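PDB 3MVG: ribosome inactivating type 1 protein from Iris hollandica, which belongs to the single-chain (type 1) ribosome-inactivating proteins of plants, a family with a mixed alpha-beta fold. Local coordinates for residues Phe82-Asp87 and Pro99-Phe104; Val74-Gln79 and Thr134-Trp139; Gly109-Val114 and Ser151-Ile156; Leu49-Leu54 and Pro61-Leu66. All blocks are in the same frame, centred on the assembly; numbering follows the deposited sequence. Where two conformers were deposited one is given.

Interaction 1. Residues Phe82-Asp87 and Pro99-Phe104. Unlike the reference sequence in segment 82-87: Ser86 (reference Ala).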
# COMPACT_ATOMS: atom_id res chain seq x y z
N PHE A 82 -24.71 -8.00 -22.98
CA PHE A 82 -23.30 -7.63 -23.04
C PHE A 82 -23.07 -6.43 -23.95
O PHE A 82 -23.78 -6.23 -24.95
CB PHE A 82 -22.43 -8.82 -23.47
CG PHE A 82 -22.15 -9.80 -22.37
CD1 PHE A 82 -23.04 -10.84 -22.10
CD2 PHE A 82 -20.97 -9.72 -21.62
CE1 PHE A 82 -22.77 -11.77 -21.08
CE2 PHE A 82 -20.70 -10.64 -20.61
CZ PHE A 82 -21.60 -11.67 -20.34
N TYR A 83 -22.06 -5.65 -23.57
CA TYR A 83 -21.62 -4.45 -24.25
C TYR A 83 -20.15 -4.63 -24.52
O TYR A 83 -19.35 -4.85 -23.60
CB TYR A 83 -21.89 -3.23 -23.35
CG TYR A 83 -23.37 -3.03 -23.14
CD1 TYR A 83 -24.05 -3.66 -22.08
CD2 TYR A 83 -24.11 -2.28 -24.04
CE1 TYR A 83 -25.43 -3.50 -21.92
CE2 TYR A 83 -25.49 -2.12 -23.89
CZ TYR A 83 -26.14 -2.74 -22.83
OH TYR A 83 -27.51 -2.58 -22.70
N LEU A 84 -19.78 -4.56 -25.80
CA LEU A 84 -18.42 -4.83 -26.24
C LEU A 84 -17.70 -3.56 -26.61
O LEU A 84 -18.27 -2.70 -27.28
CB LEU A 84 -18.43 -5.74 -27.48
CG LEU A 84 -18.49 -7.26 -27.33
CD1 LEU A 84 -19.33 -7.78 -26.17
CD2 LEU A 84 -18.96 -7.86 -28.66
N LEU A 85 -16.45 -3.44 -26.20
CA LEU A 85 -15.61 -2.38 -26.75
C LEU A 85 -15.45 -2.63 -28.26
O LEU A 85 -15.61 -3.77 -28.73
CB LEU A 85 -14.26 -2.28 -26.02
CG LEU A 85 -14.37 -1.82 -24.56
CD1 LEU A 85 -13.05 -2.06 -23.85
CD2 LEU A 85 -14.77 -0.35 -24.44
N SER A 86 -15.16 -1.57 -29.01
CA SER A 86 -15.23 -1.66 -30.47
C SER A 86 -14.28 -2.70 -31.08
O SER A 86 -14.58 -3.27 -32.13
CB SER A 86 -15.00 -0.29 -31.11
OG SER A 86 -13.65 0.12 -30.98
N ASP A 87 -13.16 -2.96 -30.40
CA ASP A 87 -12.16 -3.90 -30.90
C ASP A 87 -12.30 -5.34 -30.38
O ASP A 87 -11.54 -6.21 -30.76
CB ASP A 87 -10.73 -3.37 -30.69
CG ASP A 87 -10.44 -2.93 -29.25
OD1 ASP A 87 -11.35 -2.82 -28.40
OD2 ASP A 87 -9.25 -2.64 -28.98
N PRO A 99 -25.21 -8.90 -28.50
CA PRO A 99 -24.58 -7.89 -27.64
C PRO A 99 -24.49 -6.57 -28.39
O PRO A 99 -24.55 -6.54 -29.63
CB PRO A 99 -23.18 -8.47 -27.40
CG PRO A 99 -22.90 -9.24 -28.65
CD PRO A 99 -24.21 -9.85 -29.03
N HIS A 100 -24.35 -5.47 -27.66
CA HIS A 100 -24.20 -4.17 -28.28
C HIS A 100 -22.73 -3.79 -28.37
O HIS A 100 -22.01 -3.85 -27.36
CB HIS A 100 -24.96 -3.12 -27.49
CG HIS A 100 -24.78 -1.73 -28.02
ND1 HIS A 100 -25.38 -1.29 -29.17
CD2 HIS A 100 -24.03 -0.70 -27.57
CE1 HIS A 100 -25.03 -0.04 -29.41
NE2 HIS A 100 -24.20 0.34 -28.45
N ARG A 101 -22.28 -3.37 -29.55
CA ARG A 101 -20.92 -2.92 -29.72
C ARG A 101 -20.81 -1.41 -29.56
O ARG A 101 -21.48 -0.64 -30.27
CB ARG A 101 -20.35 -3.38 -31.07
CG ARG A 101 -18.86 -3.10 -31.20
CD ARG A 101 -18.26 -3.68 -32.48
NE ARG A 101 -18.32 -5.14 -32.53
CZ ARG A 101 -17.50 -5.97 -31.89
NH1 ARG A 101 -16.55 -5.49 -31.09
NH2 ARG A 101 -17.63 -7.28 -32.03
N LEU A 102 -19.97 -0.98 -28.63
CA LEU A 102 -19.68 0.42 -28.39
C LEU A 102 -18.77 0.95 -29.50
O LEU A 102 -18.05 0.19 -30.14
CB LEU A 102 -19.03 0.58 -27.02
CG LEU A 102 -19.89 0.06 -25.86
CD1 LEU A 102 -19.05 -0.26 -24.65
CD2 LEU A 102 -20.96 1.10 -25.52
N THR A 103 -18.79 2.26 -29.71
CA THR A 103 -18.05 2.84 -30.84
C THR A 103 -16.59 3.15 -30.52
O THR A 103 -15.84 3.62 -31.39
CB THR A 103 -18.70 4.15 -31.32
OG1 THR A 103 -18.51 5.17 -30.35
CG2 THR A 103 -20.19 3.95 -31.58
N PHE A 104 -16.17 2.90 -29.28
CA PHE A 104 -14.81 3.20 -28.83
C PHE A 104 -14.08 1.98 -28.28
O PHE A 104 -14.70 1.01 -27.83
CB PHE A 104 -14.84 4.30 -27.76
CG PHE A 104 -15.77 4.00 -26.60
CD1 PHE A 104 -17.11 4.38 -26.66
CD2 PHE A 104 -15.31 3.34 -25.46
CE1 PHE A 104 -17.98 4.10 -25.60
CE2 PHE A 104 -16.17 3.06 -24.40
CZ PHE A 104 -17.51 3.45 -24.47
O HOH W 1 -13.11 2.57 -32.25
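Leu84 grips segment 99-104 with both backbone polar atoms: its N donates to His100 O and its O accepts from Leu102 N, each at 2.8 Å. His100 N in turn donates to Phe82 O (2.9 Å), completing a short parallel ladder in which Tyr83 pairs with His100 and Leu84 with Arg101. Beyond it both chains leave strand geometry, yet Ser86 N still donates to Phe104 O at 2.9 Å.

The chain of Arg101 bends at chi3 (-64°), which sets NE, and the guanidinium lies beside segment 82-87. NH1 makes a weak bond to Ser86 O (3.1 Å), while its stronger partner is Thr88 O. One face of the guanidinium lies under CD2 of Leu84, which comes to 3.7 Å from NH2. Arg101 NH2 and His100 ND1 each hydrogen-bond to glycerol, probably from the crystallisation liquor.

On the side of Tyr83 and His100, the two rings meet rim to rim with planes at 63°, and Tyr83 CD2 sits 3.7 Å from His100 CB. Pro99 CB approaches Phe82 CB and Leu84 CD1. Further along, Leu85 CD2 reaches Phe104 CE2 at 3.7 Å.

The pairing closes a beta-alpha-beta unit, strand 81-84, helix 92-95 and strand 100-101, and adds the outermost strand on this side of the sheet. Strand 72-78 borders strand 81-84 on its other edge, the Tyr83 ring meets that of Tyr76, and Phe104 packs against helices 108-115 and 146-164.

Interaction 2. Residues Val74-Gln79 and Thr134-Trp139. Unlike the reference sequence in segment 134-139: Thr134 (reference Ser).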
# COMPACT_ATOMS: atom_id res chain seq x y z
N VAL A 74 -12.58 -5.86 -21.61
CA VAL A 74 -12.93 -5.99 -23.03
C VAL A 74 -14.44 -5.84 -23.29
O VAL A 74 -14.86 -5.61 -24.43
CB VAL A 74 -12.44 -7.34 -23.64
CG1 VAL A 74 -10.92 -7.49 -23.50
CG2 VAL A 74 -13.18 -8.54 -23.02
N ALA A 75 -15.24 -5.95 -22.24
CA ALA A 75 -16.69 -5.94 -22.35
C ALA A 75 -17.29 -5.84 -20.97
O ALA A 75 -16.58 -5.99 -19.97
CB ALA A 75 -17.17 -7.22 -23.03
N TYR A 76 -18.58 -5.57 -20.89
CA TYR A 76 -19.28 -5.70 -19.62
C TYR A 76 -20.71 -6.16 -19.86
O TYR A 76 -21.26 -5.94 -20.95
CB TYR A 76 -19.23 -4.40 -18.78
CG TYR A 76 -20.08 -3.28 -19.33
CD1 TYR A 76 -19.54 -2.35 -20.23
CD2 TYR A 76 -21.42 -3.16 -18.97
CE1 TYR A 76 -20.33 -1.33 -20.74
CE2 TYR A 76 -22.21 -2.14 -19.49
CZ TYR A 76 -21.67 -1.23 -20.38
OH TYR A 76 -22.42 -0.22 -20.91
N GLN A 77 -21.30 -6.78 -18.85
CA GLN A 77 -22.72 -7.14 -18.88
C GLN A 77 -23.51 -6.27 -17.92
O GLN A 77 -23.08 -6.02 -16.79
CB GLN A 77 -22.91 -8.60 -18.50
CG GLN A 77 -24.34 -9.10 -18.72
CD GLN A 77 -24.57 -10.49 -18.18
OE1 GLN A 77 -25.19 -11.33 -18.84
NE2 GLN A 77 -24.07 -10.75 -16.97
N ALA A 78 -24.68 -5.82 -18.38
CA ALA A 78 -25.62 -5.08 -17.55
C ALA A 78 -27.02 -5.51 -17.93
O ALA A 78 -27.37 -5.50 -19.11
CB ALA A 78 -25.47 -3.59 -17.76
N GLN A 79 -27.81 -5.90 -16.93
CA GLN A 79 -29.21 -6.31 -17.13
C GLN A 79 -29.36 -7.29 -18.30
O GLN A 79 -30.15 -7.06 -19.22
CB GLN A 79 -30.12 -5.09 -17.30
CG GLN A 79 -30.16 -4.18 -16.08
CD GLN A 79 -31.30 -3.19 -16.13
OE1 GLN A 79 -32.47 -3.57 -16.25
NE2 GLN A 79 -30.98 -1.91 -16.03
N THR A 134 -23.59 1.79 -11.05
CA THR A 134 -25.00 2.16 -11.26
C THR A 134 -25.21 2.71 -12.67
O THR A 134 -26.21 2.38 -13.32
CB THR A 134 -25.45 3.21 -10.23
OG1 THR A 134 -25.35 2.67 -8.92
CG2 THR A 134 -26.89 3.60 -10.46
N THR A 135 -24.28 3.54 -13.12
CA THR A 135 -24.39 4.16 -14.44
C THR A 135 -24.39 3.11 -15.54
O THR A 135 -25.26 3.13 -16.42
CB THR A 135 -23.27 5.19 -14.65
OG1 THR A 135 -23.38 6.21 -13.65
CG2 THR A 135 -23.38 5.85 -16.01
N LEU A 136 -23.46 2.17 -15.48
CA LEU A 136 -23.43 1.10 -16.46
C LEU A 136 -24.64 0.19 -16.31
O LEU A 136 -25.19 -0.29 -17.30
CB LEU A 136 -22.14 0.29 -16.36
CG LEU A 136 -20.86 1.05 -16.73
CD1 LEU A 136 -19.70 0.07 -16.83
CD2 LEU A 136 -20.99 1.83 -18.05
N HIS A 137 -25.09 -0.04 -15.07
CA HIS A 137 -26.27 -0.87 -14.85
C HIS A 137 -27.49 -0.33 -15.59
O HIS A 137 -28.25 -1.09 -16.19
CB HIS A 137 -26.59 -1.00 -13.36
CG HIS A 137 -27.70 -1.96 -13.08
ND1 HIS A 137 -29.02 -1.56 -13.00
CD2 HIS A 137 -27.70 -3.30 -12.90
CE1 HIS A 137 -29.78 -2.62 -12.76
NE2 HIS A 137 -29.00 -3.69 -12.69
N ASN A 138 -27.65 0.99 -15.56
CA ASN A 138 -28.84 1.65 -16.09
C ASN A 138 -28.76 2.10 -17.54
O ASN A 138 -29.80 2.33 -18.16
CB ASN A 138 -29.21 2.82 -15.19
CG ASN A 138 -29.56 2.39 -13.78
OD1 ASN A 138 -29.98 1.25 -13.55
ND2 ASN A 138 -29.39 3.29 -12.82
N TRP A 139 -27.55 2.24 -18.08
CA TRP A 139 -27.39 2.77 -19.44
C TRP A 139 -27.81 1.78 -20.51
O TRP A 139 -27.55 0.59 -20.41
CB TRP A 139 -25.95 3.22 -19.68
CG TRP A 139 -25.68 3.87 -21.03
CD1 TRP A 139 -25.77 5.20 -21.32
CD2 TRP A 139 -25.29 3.21 -22.24
NE1 TRP A 139 -25.44 5.42 -22.64
CE2 TRP A 139 -25.14 4.22 -23.23
CE3 TRP A 139 -25.02 1.88 -22.59
CZ2 TRP A 139 -24.75 3.92 -24.53
CZ3 TRP A 139 -24.62 1.59 -23.88
CH2 TRP A 139 -24.49 2.61 -24.84
O HOH W 2 -24.98 -0.48 -19.97
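Gln79 NE2 donates to His137 O, a carbonyl near the C-terminal end of helix 126-138, across 2.9 Å and nearly straight at 166°. The acceptor lies in the amide plane of Gln79, whereas the amide nitrogen stands above the carbonyl plane. Within the helical segment His137 ND1 donates to Asn138 OD1 at 3.0 Å, almost in the plane of the imidazole, which helps to hold the rotation of that ring.

A second polar link runs through one water. Tyr76 OH donates to it (2.7 Å), and the water donates to Leu136 O and Trp139 O, so a single molecule ties the phenol to two carbonyls at the helix end.

Two CH-pi contacts accompany these bonds. Leu136 CD1 sits over the centre of the Tyr76 ring, 4.0 Å from the centroid and practically on the normal. Gln79 CG lies over one face of the His137 ring, displaced toward its rim; CG of His137 is anti to the backbone N (chi1 -174°), on the side of its carbonyl carbon.

Van der Waals contacts make up the rest: the apolar pair Leu136 CD2 and Tyr76 CZ at 3.9 Å, Ala78 CB against Leu136 O at 3.3 Å, and the hydroxyl of Tyr76 over to CE3 of Trp139, whose NE1 is bonded to Val144 O.

The axes of segments 74-78 and 134-138 are 72° apart in direction and 8.0 Å apart at closest approach, an instance of the helix-on-sheet layering of the ribosome-inactivating protein fold.

Interaction 3. Residues Gly109-Val114 and Ser151-Ile156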
# COMPACT_ATOMS: atom_id res chain seq x y z
N GLY A 109 -7.07 7.26 -24.41
CA GLY A 109 -7.29 8.28 -25.44
C GLY A 109 -8.72 8.23 -25.94
O GLY A 109 -9.40 9.25 -26.00
N ALA A 110 -9.17 7.04 -26.31
CA ALA A 110 -10.54 6.87 -26.80
C ALA A 110 -11.56 7.14 -25.69
O ALA A 110 -12.55 7.85 -25.90
CB ALA A 110 -10.74 5.48 -27.35
N LEU A 111 -11.33 6.58 -24.50
CA LEU A 111 -12.28 6.76 -23.40
C LEU A 111 -12.41 8.23 -23.00
O LEU A 111 -13.53 8.71 -22.79
CB LEU A 111 -11.87 5.93 -22.19
CG LEU A 111 -11.96 4.42 -22.33
CD1 LEU A 111 -11.21 3.75 -21.18
CD2 LEU A 111 -13.41 3.96 -22.35
N GLN A 112 -11.28 8.92 -22.89
CA GLN A 112 -11.29 10.33 -22.49
C GLN A 112 -11.95 11.23 -23.53
O GLN A 112 -12.62 12.20 -23.18
CB GLN A 112 -9.88 10.81 -22.14
CG GLN A 112 -9.42 10.17 -20.83
CD GLN A 112 -7.95 10.37 -20.49
OE1 GLN A 112 -7.56 10.17 -19.35
NE2 GLN A 112 -7.13 10.75 -21.47
N ASN A 113 -11.77 10.89 -24.80
CA ASN A 113 -12.46 11.61 -25.87
C ASN A 113 -13.97 11.48 -25.74
O ASN A 113 -14.70 12.47 -25.79
CB ASN A 113 -11.99 11.12 -27.23
CG ASN A 113 -12.70 11.83 -28.37
OD1 ASN A 113 -12.50 13.02 -28.59
ND2 ASN A 113 -13.53 11.09 -29.09
N VAL A 114 -14.46 10.25 -25.56
CA VAL A 114 -15.90 10.01 -25.44
C VAL A 114 -16.47 10.61 -24.14
O VAL A 114 -17.56 11.17 -24.15
CB VAL A 114 -16.23 8.51 -25.60
CG1 VAL A 114 -17.71 8.24 -25.39
CG2 VAL A 114 -15.82 8.03 -26.99
N SER A 151 -17.62 6.09 -16.87
CA SER A 151 -17.73 5.02 -15.87
C SER A 151 -16.67 3.96 -16.05
O SER A 151 -16.11 3.46 -15.07
CB SER A 151 -19.13 4.42 -15.89
OG SER A 151 -20.09 5.42 -15.55
N LEU A 152 -16.35 3.64 -17.30
CA LEU A 152 -15.27 2.69 -17.59
C LEU A 152 -13.90 3.22 -17.17
O LEU A 152 -13.08 2.46 -16.69
CB LEU A 152 -15.28 2.28 -19.06
CG LEU A 152 -16.39 1.30 -19.44
CD1 LEU A 152 -16.48 1.19 -20.96
CD2 LEU A 152 -16.19 -0.08 -18.81
N ILE A 153 -13.68 4.52 -17.30
CA ILE A 153 -12.43 5.12 -16.81
C ILE A 153 -12.27 4.84 -15.31
O ILE A 153 -11.19 4.47 -14.85
CB ILE A 153 -12.39 6.63 -17.09
CG1 ILE A 153 -12.17 6.86 -18.59
CG2 ILE A 153 -11.29 7.32 -16.29
CD1 ILE A 153 -12.39 8.30 -19.05
N VAL A 154 -13.35 5.03 -14.55
CA VAL A 154 -13.35 4.78 -13.11
C VAL A 154 -13.10 3.30 -12.82
O VAL A 154 -12.21 2.94 -12.05
CB VAL A 154 -14.67 5.26 -12.45
CG1 VAL A 154 -14.74 4.84 -10.98
CG2 VAL A 154 -14.81 6.77 -12.57
N LEU A 155 -13.87 2.43 -13.47
CA LEU A 155 -13.79 0.99 -13.18
C LEU A 155 -12.48 0.35 -13.63
O LEU A 155 -11.92 -0.46 -12.91
CB LEU A 155 -14.99 0.25 -13.78
CG LEU A 155 -16.33 0.68 -13.18
CD1 LEU A 155 -17.48 -0.02 -13.87
CD2 LEU A 155 -16.39 0.48 -11.66
N ILE A 156 -11.99 0.73 -14.81
CA ILE A 156 -10.71 0.24 -15.28
C ILE A 156 -9.60 0.60 -14.29
O ILE A 156 -8.77 -0.25 -13.94
CB ILE A 156 -10.39 0.75 -16.70
CG1 ILE A 156 -11.31 0.04 -17.71
CG2 ILE A 156 -8.91 0.53 -17.04
CD1 ILE A 156 -11.39 0.71 -19.08
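Leu111 reaches from helix 108-115 into a group formed by Leu152, Ile153 and Ile156 of helix 146-164, and each of these meets it from a different direction. Leu111 and Ile153 lie alongside, running in opposite directions, with Leu111 CB 3.7 Å from Ile153 CG1; their CA atoms are 6.8 Å apart. Against Ile156 the approach is tip to tip, the methyl groups CD1 of Leu111 and CD1 of Ile156 meeting at 3.7 Å. Leu152 is crossed at about a right angle, and there the other branch, CD2 of Leu111, touches Leu152 CB at 4.1 Å. CG of Leu111 is anti to its carbonyl carbon (chi1 -68°), and the two methyls beyond it meet residues about one turn apart on the facing helix.

The contact joins two helices of the ribosome-inactivating protein fold, their segment axes 139° apart in direction and 9.9 Å from each other at closest approach. Helix 146-164 is the long one: Ile156 also reaches Tyr72 and Val73 on strand 72-78, while Leu155 and Ser151 touch helix 126-138.

Ile153 extends its chain, CD1 being anti to CA at chi2 168°, and this methyl ends 3.9 Å from both Leu111 O and Gln112 CG. Gln112 crosses Ile153 at about a right angle and contributes the aliphatic part of its chain, while its OE1 is hydrogen-bonded to Arg119 NH2. Phe104, from the loop before helix 108-115, packs against Leu111 as well.

Interaction 4. Residues Leu49-Leu54 and Pro61-Leu66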
# COMPACT_ATOMS: atom_id res chain seq x y z
N LEU A 49 -10.44 -15.62 -20.39
CA LEU A 49 -11.37 -14.63 -19.83
C LEU A 49 -11.59 -14.78 -18.34
O LEU A 49 -11.43 -15.87 -17.77
CB LEU A 49 -12.71 -14.66 -20.58
CG LEU A 49 -12.66 -14.44 -22.09
CD1 LEU A 49 -14.05 -14.54 -22.71
CD2 LEU A 49 -12.01 -13.11 -22.45
N LEU A 50 -11.97 -13.67 -17.71
CA LEU A 50 -12.34 -13.67 -16.31
C LEU A 50 -13.47 -12.67 -16.14
O LEU A 50 -13.44 -11.59 -16.71
CB LEU A 50 -11.13 -13.28 -15.45
CG LEU A 50 -11.31 -13.35 -13.94
CD1 LEU A 50 -11.51 -14.78 -13.48
CD2 LEU A 50 -10.11 -12.75 -13.26
N PHE A 51 -14.48 -13.04 -15.36
CA PHE A 51 -15.59 -12.14 -15.05
C PHE A 51 -15.36 -11.51 -13.68
O PHE A 51 -14.96 -12.19 -12.73
CB PHE A 51 -16.91 -12.91 -15.00
CG PHE A 51 -17.50 -13.25 -16.36
CD1 PHE A 51 -18.74 -13.88 -16.41
CD2 PHE A 51 -16.88 -12.93 -17.57
CE1 PHE A 51 -19.34 -14.21 -17.63
CE2 PHE A 51 -17.47 -13.26 -18.80
CZ PHE A 51 -18.71 -13.90 -18.82
N VAL A 52 -15.66 -10.21 -13.58
CA VAL A 52 -15.57 -9.48 -12.33
C VAL A 52 -16.93 -8.85 -12.09
O VAL A 52 -17.30 -7.89 -12.77
CB VAL A 52 -14.47 -8.39 -12.37
CG1 VAL A 52 -14.43 -7.61 -11.06
CG2 VAL A 52 -13.12 -9.03 -12.63
N ARG A 53 -17.69 -9.43 -11.16
CA ARG A 53 -19.03 -8.95 -10.88
C ARG A 53 -19.00 -7.92 -9.77
O ARG A 53 -18.52 -8.20 -8.66
CB ARG A 53 -19.98 -10.11 -10.55
CG ARG A 53 -21.44 -9.66 -10.44
CD ARG A 53 -22.46 -10.77 -10.67
NE ARG A 53 -22.14 -12.00 -9.94
CZ ARG A 53 -21.91 -13.18 -10.52
NH1 ARG A 53 -21.63 -14.24 -9.78
NH2 ARG A 53 -21.97 -13.30 -11.84
N LEU A 54 -19.48 -6.72 -10.08
CA LEU A 54 -19.42 -5.59 -9.17
C LEU A 54 -20.82 -5.14 -8.80
O LEU A 54 -21.67 -5.00 -9.67
CB LEU A 54 -18.70 -4.43 -9.83
CG LEU A 54 -17.28 -4.68 -10.34
CD1 LEU A 54 -16.79 -3.47 -11.10
CD2 LEU A 54 -16.36 -4.97 -9.17
N PRO A 61 -25.91 -5.33 -9.92
CA PRO A 61 -24.61 -5.72 -10.45
C PRO A 61 -24.37 -5.38 -11.91
O PRO A 61 -25.31 -5.23 -12.70
CB PRO A 61 -24.64 -7.24 -10.32
CG PRO A 61 -26.09 -7.59 -10.59
CD PRO A 61 -26.91 -6.41 -10.10
N ILE A 62 -23.09 -5.21 -12.26
CA ILE A 62 -22.61 -5.30 -13.65
C ILE A 62 -21.39 -6.20 -13.64
O ILE A 62 -20.67 -6.23 -12.63
CB ILE A 62 -22.29 -3.91 -14.30
CG1 ILE A 62 -21.09 -3.23 -13.65
CG2 ILE A 62 -23.51 -3.02 -14.30
CD1 ILE A 62 -19.78 -3.49 -14.36
N THR A 63 -21.16 -6.94 -14.72
CA THR A 63 -20.04 -7.86 -14.80
C THR A 63 -19.05 -7.38 -15.83
O THR A 63 -19.37 -7.34 -17.02
CB THR A 63 -20.50 -9.28 -15.14
OG1 THR A 63 -21.44 -9.71 -14.15
CG2 THR A 63 -19.31 -10.26 -15.16
N LEU A 64 -17.85 -7.02 -15.38
CA LEU A 64 -16.77 -6.72 -16.31
C LEU A 64 -16.20 -8.01 -16.86
O LEU A 64 -16.10 -9.01 -16.14
CB LEU A 64 -15.65 -5.96 -15.61
CG LEU A 64 -15.98 -4.62 -14.95
CD1 LEU A 64 -14.75 -4.09 -14.23
CD2 LEU A 64 -16.48 -3.62 -15.97
N VAL A 65 -15.83 -8.00 -18.13
CA VAL A 65 -15.10 -9.11 -18.73
C VAL A 65 -13.67 -8.66 -18.90
O VAL A 65 -13.40 -7.67 -19.59
CB VAL A 65 -15.71 -9.53 -20.08
CG1 VAL A 65 -14.98 -10.76 -20.64
CG2 VAL A 65 -17.21 -9.78 -19.95
N LEU A 66 -12.75 -9.36 -18.24
CA LEU A 66 -11.33 -9.07 -18.39
C LEU A 66 -10.67 -10.12 -19.26
O LEU A 66 -11.07 -11.28 -19.28
CB LEU A 66 -10.65 -9.01 -17.02
CG LEU A 66 -10.76 -7.67 -16.28
CD1 LEU A 66 -12.21 -7.33 -15.95
CD2 LEU A 66 -9.90 -7.69 -15.02
O HOH W 3 -21.90 -12.42 -14.39
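Leu50 pairs with Leu66, Val52 with Leu64 and Leu54 with Ile62 in a beta hairpin, strands 49-55 and 61-67 running antiparallel in the central sheet. Each is a hydrogen-bonded pair with bonds in both directions, six in all. Among them Leu66 N donates to Leu50 O at 2.8 Å, Leu64 N to Val52 O at 2.8 Å, and Leu54 N to Ile62 O at 2.9 Å.

Between these lie the non-hydrogen-bonded pairs Phe51-Val65 and Arg53-Thr63, on the opposite face. Phe51 and Val65 lie side by side and point the same way, Phe51 CE2 touching Val65 CG2 at 3.7 Å. Thr63 turns CG2 anti to its backbone N, which puts this methyl against Phe51 CB (3.6 Å), while OG1 faces the other neighbour, 3.7 Å from Arg53 CG. A water at the edge of the Arg53 guanidinium bonds to Thr63 OG1 (2.8 Å) and, weakly, to Arg53 NH2. Arg53 NE has its salt bridge with Glu5 on adjoining strand 3-7.

On the face of Leu50, Val52, Leu54, Ile62, Leu64 and Leu66, Leu54 CD1 meets Leu64 CD1 at 3.8 Å; helix 13-27 covers Leu50 and Val52, and helix 126-138 covers Leu54 and Ile62.

The two faces thus differ in character: backbone bonding sets the register, the side chains these strands send to the helix-covered side are all aliphatic, and the opposite side mixes an aromatic ring and methyls with a charged group whose polar end is met by an acid and a water.

Interactions 3 and 4 are buried, whereas interactions 1 and 2 are only partly so and include exposed residues. Interactions 1, 2 and 4 all reach the same sheet: strand 72-78 of interaction 2 lies between strand 61-67 of interaction 4 and strand 81-84 of interaction 1. Backbone ladders dominate both strand pairings, antiparallel in interaction 4 and parallel in interaction 1. Interaction 2 relies instead on side-chain, water and CH-pi contacts, and interaction 3 on aliphatic packing alone. The helices tie them together: Leu152 meets Phe104 of interaction 1, and Leu155, in segment 151-156, touches Leu136 of interaction 2 and Leu54 of interaction 4.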